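Integral membrane indolylacetylinositol arabinosyltransferase EmbC (Mycolicibacterium smegmatis, PDB 7BVE) probably transfers arabinose units to build cell-wall arabinan, as an integral membrane glycosyltransferase of the Emb family. Local coordinates at residues L35-Q40 and S211-K216; T206-S211 and A1069-S1074. All blocks are in the same frame, centred on the assembly; numbering follows the deposited sequence.

Contact 1. Residues L35-Q40 and S211-K216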
loop_
_atom_site.group_PDB
_atom_site.type_symbol
_atom_site.label_atom_id
_atom_site.label_comp_id
_atom_site.label_asym_id
_atom_site.label_seq_id
_atom_site.Cartn_x
_atom_site.Cartn_y
_atom_site.Cartn_z
ATOM N N LEU A 35 -24.839 -36.839 -3.962
ATOM C CA LEU A 35 -25.209 -37.240 -5.311
ATOM C C LEU A 35 -26.610 -37.828 -5.383
ATOM O O LEU A 35 -26.991 -38.381 -6.414
ATOM C CB LEU A 35 -24.197 -38.250 -5.843
ATOM C CG LEU A 35 -22.768 -37.761 -6.015
ATOM C CD1 LEU A 35 -21.879 -38.938 -6.292
ATOM C CD2 LEU A 35 -22.704 -36.779 -7.151
ATOM N N LEU A 36 -27.367 -37.729 -4.325
ATOM C CA LEU A 36 -28.723 -38.241 -4.237
ATOM C C LEU A 36 -29.709 -37.208 -4.778
ATOM O O LEU A 36 -29.391 -36.019 -4.834
ATOM C CB LEU A 36 -29.028 -38.603 -2.784
ATOM C CG LEU A 36 -28.272 -39.847 -2.324
ATOM C CD1 LEU A 36 -28.418 -40.035 -0.847
ATOM C CD2 LEU A 36 -28.788 -41.068 -3.045
ATOM N N PRO A 37 -30.900 -37.628 -5.225
ATOM C CA PRO A 37 -31.825 -36.687 -5.878
ATOM C C PRO A 37 -32.381 -35.619 -4.947
ATOM O O PRO A 37 -32.274 -35.684 -3.724
ATOM C CB PRO A 37 -32.946 -37.595 -6.384
ATOM C CG PRO A 37 -32.323 -38.894 -6.547
ATOM C CD PRO A 37 -31.335 -39.019 -5.449
ATOM N N VAL A 38 -32.968 -34.596 -5.567
ATOM C CA VAL A 38 -33.676 -33.513 -4.898
ATOM C C VAL A 38 -34.985 -33.273 -5.638
ATOM O O VAL A 38 -35.346 -34.013 -6.551
ATOM C CB VAL A 38 -32.858 -32.209 -4.831
ATOM C CG1 VAL A 38 -31.704 -32.351 -3.881
ATOM C CG2 VAL A 38 -32.366 -31.836 -6.205
ATOM N N GLU A 39 -35.711 -32.239 -5.223
ATOM C CA GLU A 39 -36.977 -31.855 -5.843
ATOM C C GLU A 39 -36.967 -30.355 -6.111
ATOM O O GLU A 39 -37.165 -29.555 -5.195
ATOM C CB GLU A 39 -38.154 -32.239 -4.964
ATOM C CG GLU A 39 -38.379 -33.720 -4.872
ATOM C CD GLU A 39 -39.515 -34.077 -3.944
ATOM O OE1 GLU A 39 -40.022 -33.176 -3.249
ATOM O OE2 GLU A 39 -39.907 -35.262 -3.916
ATOM N N GLN A 40 -36.758 -29.974 -7.365
ATOM C CA GLN A 40 -36.770 -28.574 -7.750
ATOM C C GLN A 40 -38.210 -28.065 -7.814
ATOM O O GLN A 40 -39.147 -28.819 -8.083
ATOM C CB GLN A 40 -36.098 -28.396 -9.111
ATOM C CG GLN A 40 -35.742 -26.977 -9.493
ATOM C CD GLN A 40 -35.409 -26.835 -10.955
ATOM O OE1 GLN A 40 -35.556 -27.770 -11.732
ATOM N NE2 GLN A 40 -34.961 -25.658 -11.345
ATOM N N SER A 211 -35.305 -29.220 -2.460
ATOM C CA SER A 211 -35.768 -29.853 -1.237
ATOM C C SER A 211 -35.338 -31.310 -1.285
ATOM O O SER A 211 -35.298 -31.894 -2.374
ATOM C CB SER A 211 -37.284 -29.737 -1.103
ATOM O OG SER A 211 -37.744 -30.394 0.060
ATOM N N PRO A 212 -34.979 -31.922 -0.158
ATOM C CA PRO A 212 -34.553 -33.324 -0.187
ATOM C C PRO A 212 -35.698 -34.255 -0.544
ATOM O O PRO A 212 -36.865 -33.978 -0.269
ATOM C CB PRO A 212 -34.062 -33.574 1.243
ATOM C CG PRO A 212 -33.703 -32.249 1.745
ATOM C CD PRO A 212 -34.687 -31.300 1.141
ATOM N N THR A 213 -35.353 -35.356 -1.195
ATOM C CA THR A 213 -36.317 -36.402 -1.485
ATOM C C THR A 213 -36.303 -37.410 -0.336
ATOM O O THR A 213 -35.653 -37.194 0.689
ATOM C CB THR A 213 -36.016 -37.028 -2.840
ATOM O OG1 THR A 213 -37.031 -37.982 -3.164
ATOM C CG2 THR A 213 -34.688 -37.710 -2.821
ATOM N N LEU A 214 -37.035 -38.516 -0.483
ATOM C CA LEU A 214 -37.114 -39.498 0.594
ATOM C C LEU A 214 -35.799 -40.242 0.772
ATOM O O LEU A 214 -35.369 -40.488 1.908
ATOM C CB LEU A 214 -38.247 -40.481 0.310
ATOM C CG LEU A 214 -38.571 -41.506 1.395
ATOM C CD1 LEU A 214 -39.032 -40.778 2.628
ATOM C CD2 LEU A 214 -39.639 -42.466 0.912
ATOM N N LEU A 215 -35.136 -40.570 -0.341
ATOM C CA LEU A 215 -33.920 -41.376 -0.299
ATOM C C LEU A 215 -32.761 -40.609 0.331
ATOM O O LEU A 215 -32.017 -41.154 1.156
ATOM C CB LEU A 215 -33.568 -41.832 -1.713
ATOM C CG LEU A 215 -32.428 -42.844 -1.858
ATOM C CD1 LEU A 215 -32.820 -44.131 -1.177
ATOM C CD2 LEU A 215 -32.086 -43.090 -3.316
ATOM N N LYS A 216 -32.628 -39.325 -0.010
ATOM C CA LYS A 216 -31.580 -38.487 0.565
ATOM C C LYS A 216 -31.798 -38.267 2.057
ATOM O O LYS A 216 -30.844 -38.266 2.846
ATOM C CB LYS A 216 -31.546 -37.153 -0.182
ATOM C CG LYS A 216 -30.452 -36.189 0.197
ATOM C CD LYS A 216 -30.566 -34.962 -0.686
ATOM C CE LYS A 216 -29.639 -33.838 -0.290
ATOM N NZ LYS A 216 -28.234 -34.142 -0.593
#
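Backbone N of Glu39 donates a hydrogen bond to Ser211 O at 2.9 Å. Glu39 N lies in the plane of the Ser211 carbonyl, but the bond is bent, with 137° at the hydrogen. Toward Leu36, side chains carry the contact. Leu36 points at the start of helix 214-238. Leu36 CB rests on Lys216 CB at 3.9 Å, and Leu36 CD1 lies 3.8 Å from Lys216 CA. The other branch, Leu36 CD2, meets Leu215 CD2 tip to tip at 3.9 Å, the two leucines crossing at about a right angle. Between these ends, Thr213 turns its methyl to the main chain of residues 35-40: Thr213 CG2 sits 3.3 Å from Pro37 O. With OG1 anti to the backbone N (chi1 -175°), CG2 takes the crowded position between N and the carbonyl carbon. Lys216 passes the Pro37 carbonyl, Lys216 CD 3.6 Å from Pro37 O. Its chain runs extended, then bends at chi4 (71°), and Lys216 NZ is hydrogen-bonded to Thr33 O and Phe474 O. The backbone of Arg1062 also pairs with Val38. The contact joins the first strand of the concanavalin-like domain to the N-terminal turn of a predicted transmembrane helix of the GT-C family region.

Contact 2. Residues T206-S211 and A1069-S1074; sequences TRYSTS and APLRLS
Polar contact rests on one carbonyl, Ala1069 O, at the edge of the Arg207 guanidinium. Arg207 NH2 donates to Ala1069 O at 3.0 Å, with 144° at the hydrogen. Arg207 NH1 adds a weak second bond to Ala1069 O at 3.3 Å. The oxygen lies near the guanidinium plane, whereas NH2 stands above the carbonyl plane, 47° out of it. The grip is thus a fork of two N-H groups on one acceptor. Arg207 reaches it by a bend at chi3 (73°), and its NE forms a salt bridge with the nearby Asp205. Apolar contact comes from Leu1071. Leu1071 CD2 lies over one guanidinium face, off toward the rim, 3.9 Å from Arg207 CZ. A looser approach brings Leu1071 CD1 to 4.3 Å from Tyr208 OH. Leu1071 also touches Phe488 of helix 479-492. Within the loop, Arg207 CG sits over the centre of the Tyr208 ring, 3.5 Å above its plane, so this methylene packs on the ring face. Arg207 is buried, and its guanidinium is probably protonated, its charge balanced at least in part by Asp205. The carbonyl probably helps orient a guanidinium already held by Asp205, and links the loop after strand 201-203 to the C-terminal tail.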
loop_
_atom_site.group_PDB
_atom_site.type_symbol
_atom_site.label_atom_id
_atom_site.label_comp_id
_atom_site.label_asym_id
_atom_site.label_seq_id
_atom_site.Cartn_x
_atom_site.Cartn_y
_atom_site.Cartn_z
ATOM N N THR A 206 -34.569 -21.084 -11.013
ATOM C CA THR A 206 -34.757 -21.507 -9.629
ATOM C C THR A 206 -34.013 -22.813 -9.369
ATOM O O THR A 206 -34.608 -23.831 -9.040
ATOM C CB THR A 206 -36.236 -21.673 -9.319
ATOM O OG1 THR A 206 -36.723 -22.846 -9.971
ATOM C CG2 THR A 206 -37.007 -20.500 -9.838
ATOM N N ARG A 207 -32.695 -22.788 -9.516
ATOM C CA ARG A 207 -31.936 -24.013 -9.338
ATOM C C ARG A 207 -31.545 -24.257 -7.894
ATOM O O ARG A 207 -31.098 -25.358 -7.571
ATOM C CB ARG A 207 -30.677 -24.007 -10.203
ATOM C CG ARG A 207 -29.601 -23.099 -9.718
ATOM C CD ARG A 207 -28.386 -23.125 -10.615
ATOM N NE ARG A 207 -28.606 -22.440 -11.879
ATOM C CZ ARG A 207 -27.733 -22.429 -12.878
ATOM N NH1 ARG A 207 -26.582 -23.069 -12.762
ATOM N NH2 ARG A 207 -28.009 -21.779 -13.993
ATOM N N TYR A 208 -31.702 -23.268 -7.023
ATOM C CA TYR A 208 -31.376 -23.410 -5.616
ATOM C C TYR A 208 -32.618 -23.557 -4.756
ATOM O O TYR A 208 -32.504 -23.633 -3.534
ATOM C CB TYR A 208 -30.556 -22.214 -5.144
ATOM C CG TYR A 208 -29.328 -21.962 -5.972
ATOM C CD1 TYR A 208 -28.244 -22.816 -5.913
ATOM C CD2 TYR A 208 -29.242 -20.853 -6.796
ATOM C CE1 TYR A 208 -27.121 -22.594 -6.674
ATOM C CE2 TYR A 208 -28.116 -20.617 -7.554
ATOM C CZ TYR A 208 -27.061 -21.492 -7.485
ATOM O OH TYR A 208 -25.939 -21.272 -8.236
ATOM N N SER A 209 -33.798 -23.607 -5.368
ATOM C CA SER A 209 -35.058 -23.780 -4.650
ATOM C C SER A 209 -35.426 -25.260 -4.572
ATOM O O SER A 209 -36.512 -25.685 -4.944
ATOM C CB SER A 209 -36.163 -22.981 -5.328
ATOM O OG SER A 209 -35.884 -21.597 -5.318
ATOM N N THR A 210 -34.486 -26.047 -4.065
ATOM C CA THR A 210 -34.634 -27.490 -3.999
ATOM C C THR A 210 -35.159 -27.918 -2.631
ATOM O O THR A 210 -35.421 -27.101 -1.747
ATOM C CB THR A 210 -33.304 -28.179 -4.301
ATOM O OG1 THR A 210 -32.345 -27.828 -3.304
ATOM C CG2 THR A 210 -32.776 -27.757 -5.652
ATOM N N SER A 211 -35.305 -29.220 -2.460
ATOM C CA SER A 211 -35.768 -29.853 -1.237
ATOM C C SER A 211 -35.338 -31.310 -1.285
ATOM O O SER A 211 -35.298 -31.894 -2.374
ATOM C CB SER A 211 -37.284 -29.737 -1.103
ATOM O OG SER A 211 -37.744 -30.394 0.060
ATOM N N ALA A 1069 -28.166 -24.470 -17.060
ATOM C CA ALA A 1069 -27.628 -23.449 -17.944
ATOM C C ALA A 1069 -26.392 -22.868 -17.281
ATOM O O ALA A 1069 -26.241 -22.974 -16.061
ATOM C CB ALA A 1069 -28.670 -22.350 -18.210
ATOM N N PRO A 1070 -25.476 -22.281 -18.050
ATOM C CA PRO A 1070 -24.308 -21.648 -17.432
ATOM C C PRO A 1070 -24.693 -20.402 -16.653
ATOM O O PRO A 1070 -25.760 -19.818 -16.826
ATOM C CB PRO A 1070 -23.420 -21.305 -18.627
ATOM C CG PRO A 1070 -23.831 -22.237 -19.672
ATOM C CD PRO A 1070 -25.295 -22.406 -19.505
ATOM N N LEU A 1071 -23.798 -20.003 -15.764
ATOM C CA LEU A 1071 -23.975 -18.804 -14.962
ATOM C C LEU A 1071 -23.317 -17.642 -15.689
ATOM O O LEU A 1071 -22.101 -17.647 -15.894
ATOM C CB LEU A 1071 -23.377 -18.996 -13.571
ATOM C CG LEU A 1071 -24.108 -19.958 -12.636
ATOM C CD1 LEU A 1071 -23.272 -20.253 -11.421
ATOM C CD2 LEU A 1071 -25.419 -19.353 -12.212
ATOM N N ARG A 1072 -24.119 -16.661 -16.092
ATOM C CA ARG A 1072 -23.614 -15.536 -16.867
ATOM C C ARG A 1072 -22.981 -14.515 -15.939
ATOM O O ARG A 1072 -23.647 -13.989 -15.046
ATOM C CB ARG A 1072 -24.727 -14.864 -17.659
ATOM C CG ARG A 1072 -24.183 -13.815 -18.578
ATOM C CD ARG A 1072 -25.238 -12.959 -19.214
ATOM N NE ARG A 1072 -24.625 -12.101 -20.216
ATOM C CZ ARG A 1072 -24.019 -10.952 -19.958
ATOM N NH1 ARG A 1072 -23.929 -10.503 -18.719
ATOM N NH2 ARG A 1072 -23.487 -10.255 -20.944
ATOM N N LEU A 1073 -21.711 -14.210 -16.160
ATOM C CA LEU A 1073 -21.013 -13.212 -15.366
ATOM C C LEU A 1073 -20.948 -11.910 -16.151
ATOM O O LEU A 1073 -20.584 -11.907 -17.330
ATOM C CB LEU A 1073 -19.619 -13.693 -14.959
ATOM C CG LEU A 1073 -18.415 -13.870 -15.884
ATOM C CD1 LEU A 1073 -17.171 -13.898 -15.038
ATOM C CD2 LEU A 1073 -18.517 -15.147 -16.688
ATOM N N SER A 1074 -21.337 -10.818 -15.507
ATOM C CA SER A 1074 -21.287 -9.511 -16.143
ATOM C C SER A 1074 -19.849 -9.022 -16.155
ATOM O O SER A 1074 -19.235 -8.859 -15.097
ATOM C CB SER A 1074 -22.183 -8.523 -15.405
ATOM O OG SER A 1074 -21.669 -8.246 -14.118
#

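Contacts 1 and 2 are centred about 17 Å apart and share Ser211, the last residue of segment 206-211 and the first of 211-216. They also meet directly: Gln40 NE2 probably donates a hydrogen bond to Thr206 O at 3.0 Å, and Val38 CB packs on Thr210 CB at 4.1 Å. Strand 38-46 lies between strands 201-203 and 1056-1062 in one antiparallel sheet. The loop after 201-203 leads into helix 214-238, and the tail after 1056-1062 supplies residues 1069-1074. The two contacts therefore tie the N-terminal sheet to both the membrane region and the C-terminal end. None of their residues belongs to the ethambutol pocket or the PN7 pocket.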